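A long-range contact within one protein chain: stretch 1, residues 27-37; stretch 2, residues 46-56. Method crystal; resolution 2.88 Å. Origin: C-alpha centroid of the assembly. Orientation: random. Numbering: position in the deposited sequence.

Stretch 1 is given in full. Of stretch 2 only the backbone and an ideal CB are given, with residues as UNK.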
# COMPACT_ATOMS: atom_id res chain seq x y z
N GLU B 27 -5.80 -2.29 -12.02
CA GLU B 27 -5.87 -2.99 -10.77
C GLU B 27 -7.00 -4.02 -10.78
O GLU B 27 -6.75 -5.16 -10.41
CB GLU B 27 -5.95 -2.06 -9.57
CG GLU B 27 -5.40 -2.70 -8.30
CD GLU B 27 -4.87 -1.69 -7.27
OE1 GLU B 27 -5.37 -1.69 -6.12
OE2 GLU B 27 -3.96 -0.89 -7.61
N GLU B 28 -8.19 -3.61 -11.23
CA GLU B 28 -9.40 -4.47 -11.27
C GLU B 28 -9.25 -5.63 -12.25
O GLU B 28 -9.86 -6.70 -12.11
CB GLU B 28 -10.64 -3.65 -11.64
CG GLU B 28 -10.93 -2.46 -10.71
CD GLU B 28 -11.49 -2.83 -9.30
OE1 GLU B 28 -12.55 -3.48 -9.20
OE2 GLU B 28 -10.86 -2.45 -8.28
N LYS B 29 -8.43 -5.41 -13.27
CA LYS B 29 -8.16 -6.45 -14.23
C LYS B 29 -7.28 -7.54 -13.60
O LYS B 29 -7.51 -8.74 -13.81
CB LYS B 29 -7.52 -5.87 -15.49
CG LYS B 29 -7.28 -6.93 -16.54
CD LYS B 29 -6.87 -6.35 -17.87
CE LYS B 29 -6.47 -7.47 -18.80
NZ LYS B 29 -5.17 -8.05 -18.39
N LEU B 30 -6.29 -7.12 -12.81
CA LEU B 30 -5.50 -8.07 -12.04
C LEU B 30 -6.43 -9.02 -11.27
O LEU B 30 -6.40 -10.24 -11.47
CB LEU B 30 -4.56 -7.35 -11.07
CG LEU B 30 -3.85 -8.22 -10.04
CD1 LEU B 30 -3.10 -9.38 -10.71
CD2 LEU B 30 -2.92 -7.38 -9.17
N ALA B 31 -7.25 -8.43 -10.41
CA ALA B 31 -8.25 -9.16 -9.67
C ALA B 31 -8.98 -10.13 -10.59
O ALA B 31 -9.03 -11.33 -10.33
CB ALA B 31 -9.23 -8.19 -9.04
N ARG B 32 -9.52 -9.63 -11.69
CA ARG B 32 -10.29 -10.47 -12.58
C ARG B 32 -9.45 -11.63 -13.16
O ARG B 32 -9.84 -12.80 -13.06
CB ARG B 32 -10.95 -9.63 -13.67
CG ARG B 32 -11.97 -10.43 -14.49
CD ARG B 32 -12.12 -9.93 -15.95
NE ARG B 32 -10.86 -9.96 -16.70
CZ ARG B 32 -10.65 -9.34 -17.87
NH1 ARG B 32 -11.63 -8.64 -18.43
NH2 ARG B 32 -9.46 -9.42 -18.46
N ASP B 33 -8.28 -11.31 -13.72
CA ASP B 33 -7.42 -12.33 -14.34
C ASP B 33 -6.96 -13.37 -13.33
O ASP B 33 -6.83 -14.56 -13.64
CB ASP B 33 -6.20 -11.70 -15.01
CG ASP B 33 -6.57 -10.69 -16.08
OD1 ASP B 33 -5.76 -9.77 -16.30
OD2 ASP B 33 -7.65 -10.80 -16.70
N VAL B 34 -6.71 -12.92 -12.10
CA VAL B 34 -6.40 -13.87 -11.04
C VAL B 34 -7.58 -14.80 -10.76
O VAL B 34 -7.45 -16.02 -10.89
CB VAL B 34 -5.88 -13.21 -9.76
CG1 VAL B 34 -5.61 -14.27 -8.73
CG2 VAL B 34 -4.60 -12.45 -10.07
N TYR B 35 -8.73 -14.23 -10.41
CA TYR B 35 -9.85 -15.08 -10.06
C TYR B 35 -10.13 -16.08 -11.19
O TYR B 35 -10.19 -17.29 -10.96
CB TYR B 35 -11.08 -14.25 -9.65
CG TYR B 35 -10.84 -13.29 -8.49
CD1 TYR B 35 -9.94 -13.59 -7.48
CD2 TYR B 35 -11.53 -12.08 -8.39
CE1 TYR B 35 -9.71 -12.73 -6.42
CE2 TYR B 35 -11.29 -11.20 -7.33
CZ TYR B 35 -10.38 -11.54 -6.35
OH TYR B 35 -10.12 -10.69 -5.29
N LEU B 36 -10.22 -15.59 -12.42
CA LEU B 36 -10.37 -16.44 -13.61
C LEU B 36 -9.38 -17.61 -13.69
O LEU B 36 -9.79 -18.76 -13.90
CB LEU B 36 -10.24 -15.58 -14.86
CG LEU B 36 -11.47 -14.75 -15.23
CD1 LEU B 36 -11.07 -13.55 -16.03
CD2 LEU B 36 -12.44 -15.60 -16.03
N THR B 37 -8.08 -17.32 -13.54
CA THR B 37 -7.06 -18.38 -13.46
C THR B 37 -7.40 -19.43 -12.42
O THR B 37 -7.34 -20.62 -12.69
CB THR B 37 -5.72 -17.80 -12.98
OG1 THR B 37 -5.28 -16.79 -13.89
CG2 THR B 37 -4.67 -18.90 -12.85
N UNK B 46 -17.02 -19.26 -6.22
CA UNK B 46 -16.68 -17.92 -5.80
C UNK B 46 -15.76 -17.17 -6.78
O UNK B 46 -15.94 -15.97 -7.04
CB UNK B 46 -16.02 -17.99 -4.42
N UNK B 47 -14.80 -17.90 -7.34
CA UNK B 47 -13.88 -17.31 -8.31
C UNK B 47 -14.58 -16.93 -9.59
O UNK B 47 -14.32 -15.85 -10.13
CB UNK B 47 -12.74 -18.28 -8.62
N UNK B 48 -15.48 -17.79 -10.05
CA UNK B 48 -16.36 -17.42 -11.14
C UNK B 48 -17.09 -16.15 -10.75
O UNK B 48 -16.91 -15.12 -11.39
CB UNK B 48 -17.34 -18.54 -11.47
N UNK B 49 -17.90 -16.23 -9.70
CA UNK B 49 -18.82 -15.14 -9.38
C UNK B 49 -18.12 -13.79 -9.24
O UNK B 49 -18.62 -12.77 -9.73
CB UNK B 49 -19.57 -15.46 -8.09
N UNK B 50 -16.94 -13.79 -8.61
CA UNK B 50 -16.26 -12.54 -8.35
C UNK B 50 -15.47 -12.04 -9.56
O UNK B 50 -15.26 -10.83 -9.73
CB UNK B 50 -15.33 -12.70 -7.15
N UNK B 51 -15.05 -12.95 -10.43
CA UNK B 51 -14.46 -12.54 -11.71
C UNK B 51 -15.48 -11.75 -12.54
O UNK B 51 -15.14 -10.76 -13.19
CB UNK B 51 -13.97 -13.76 -12.49
N UNK B 52 -16.74 -12.20 -12.48
CA UNK B 52 -17.85 -11.57 -13.19
C UNK B 52 -18.11 -10.19 -12.61
O UNK B 52 -18.50 -9.26 -13.31
CB UNK B 52 -19.11 -12.43 -13.11
N UNK B 53 -17.87 -10.05 -11.32
CA UNK B 53 -18.06 -8.77 -10.69
C UNK B 53 -16.90 -7.85 -11.01
O UNK B 53 -17.09 -6.67 -11.34
CB UNK B 53 -18.22 -8.93 -9.18
N UNK B 54 -15.69 -8.40 -10.92
CA UNK B 54 -14.49 -7.63 -11.24
C UNK B 54 -14.47 -7.18 -12.71
O UNK B 54 -13.84 -6.17 -13.02
CB UNK B 54 -13.24 -8.46 -10.93
N UNK B 55 -15.19 -7.90 -13.58
CA UNK B 55 -15.40 -7.43 -14.96
C UNK B 55 -16.22 -6.17 -14.93
O UNK B 55 -15.77 -5.15 -15.45
CB UNK B 55 -16.09 -8.49 -15.82
N UNK B 56 -17.41 -6.24 -14.31
CA UNK B 56 -18.19 -5.05 -14.00
C UNK B 56 -17.28 -3.90 -13.57
O UNK B 56 -17.21 -2.88 -14.23
CB UNK B 56 -19.21 -5.36 -12.90

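Both stretches are helical, and they run nearly antiparallel: their N-to-C directions differ by 157° and their axes approach to 8.2 Å. Position 46 therefore lies near the C-terminal end of stretch 1, and its ideal CB has nothing of that stretch within 5.5 Å. Many residues would do; it is Ile46.

At position 47 CA-to-CB points sideways, and the ideal CB lies 3.6 Å from Tyr35 O. The nearby Tyr35 ring favours an apolar side chain, aliphatic or aromatic. The residue is Phe47. With chi1 in m, its CD1 comes 3.9 Å from Tyr35 CD1, which meets the edge of the Phe47 ring.

Positions 48 and 49 have no neighbour in stretch 1, and polar residues are as suitable as any: they are Lys48 and Asn49.

Position 50 points toward stretch 1, its ideal CB 4.0 Å from Tyr35 CD2. A medium-sized aliphatic would pack beside that ring, and leucine, valine or isoleucine are all reasonable. It is Ile50, whose CG2 lies 3.5 Å from Tyr35 CE2.

At position 51 the backbones come close. Its CA is 4.7 Å from the CA of Arg32, and the ideal CB already has Leu36 CG at 3.8 Å, Tyr35 CB at 4.1 Å and Arg32 O at 4.3 Å. A small residue fits best: alanine, perhaps glycine or serine. Ala51 fills the place with its methyl, CB lying 3.9 Å from Leu36 CG.

Positions 52 and 53 face no part of stretch 1 closely, so the choice is wide; they are Glu52 and Ser53.

Position 54 points toward stretch 1 over Arg32 CB, at 3.8 Å, and Ala31 CB, at 4.4 Å from the ideal CB. The small Ala31 leaves room for a long chain with an aliphatic stem, such as methionine, glutamine or glutamate; the carboxylate of Glu28 would seem to favour a donor. The residue is nevertheless Glu54. Its CG packs at the edge of the Tyr35 ring, 3.8 Å from CE2, completing with 47, 50 and 51 the hole that receives Tyr35. Glu54 OE1 stands 2.9 Å from Glu28 OE1, a close approach of like charges and not a hydrogen bond.

At position 55 CA-to-CB points sideways, and the ideal CB lies 4.2 Å from Arg32 CD, so a long side chain with an acceptor, Gln or Glu, could reach the guanidinium. Gln55 does: Arg32 NH1 donates to Gln55 OE1 at 2.6 Å, near the guanidinium plane.

Position 56 is out of reach, so the choice is open; it is Thr56, whose OG1 donates a hydrogen bond to Glu52 O, 3.2 Å away.

Stretch 2, residues 46-56: IFKNIAESEQT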
# COMPACT_ATOMS: atom_id res chain seq x y z
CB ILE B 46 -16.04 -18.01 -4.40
CG1 ILE B 46 -15.70 -16.63 -3.85
CG2 ILE B 46 -14.84 -18.96 -4.41
CD1 ILE B 46 -15.57 -16.62 -2.37
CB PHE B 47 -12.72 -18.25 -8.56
CG PHE B 47 -11.80 -18.34 -7.39
CD1 PHE B 47 -11.25 -17.18 -6.84
CD2 PHE B 47 -11.51 -19.57 -6.82
CE1 PHE B 47 -10.40 -17.25 -5.77
CE2 PHE B 47 -10.66 -19.65 -5.74
CZ PHE B 47 -10.10 -18.48 -5.21
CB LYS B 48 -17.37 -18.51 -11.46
CG LYS B 48 -18.34 -18.11 -12.55
CD LYS B 48 -19.09 -19.29 -13.12
CE LYS B 48 -19.55 -18.97 -14.54
NZ LYS B 48 -19.55 -20.24 -15.32
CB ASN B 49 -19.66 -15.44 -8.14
CG ASN B 49 -20.29 -16.84 -8.16
OD1 ASN B 49 -20.48 -17.46 -9.22
ND2 ASN B 49 -20.61 -17.35 -6.96
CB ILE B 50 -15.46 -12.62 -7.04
CG1 ILE B 50 -16.43 -12.88 -5.90
CG2 ILE B 50 -14.72 -11.32 -6.75
CD1 ILE B 50 -15.81 -13.21 -4.60
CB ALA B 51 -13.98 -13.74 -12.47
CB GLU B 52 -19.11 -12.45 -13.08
CG GLU B 52 -19.77 -12.80 -14.44
CD GLU B 52 -20.35 -14.25 -14.51
OE1 GLU B 52 -19.66 -15.22 -14.09
OE2 GLU B 52 -21.49 -14.42 -15.02
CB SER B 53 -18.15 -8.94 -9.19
OG SER B 53 -18.66 -7.77 -8.61
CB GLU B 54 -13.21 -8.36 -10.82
CG GLU B 54 -13.08 -8.53 -9.29
CD GLU B 54 -12.57 -7.27 -8.59
OE1 GLU B 54 -12.23 -6.33 -9.33
OE2 GLU B 54 -12.49 -7.20 -7.32
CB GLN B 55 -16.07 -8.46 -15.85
CG GLN B 55 -16.34 -7.95 -17.27
CD GLN B 55 -15.07 -7.60 -18.02
OE1 GLN B 55 -14.24 -8.46 -18.29
NE2 GLN B 55 -14.92 -6.34 -18.38
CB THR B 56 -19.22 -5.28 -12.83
OG1 THR B 56 -20.04 -6.42 -13.12
CG2 THR B 56 -20.08 -4.04 -12.60
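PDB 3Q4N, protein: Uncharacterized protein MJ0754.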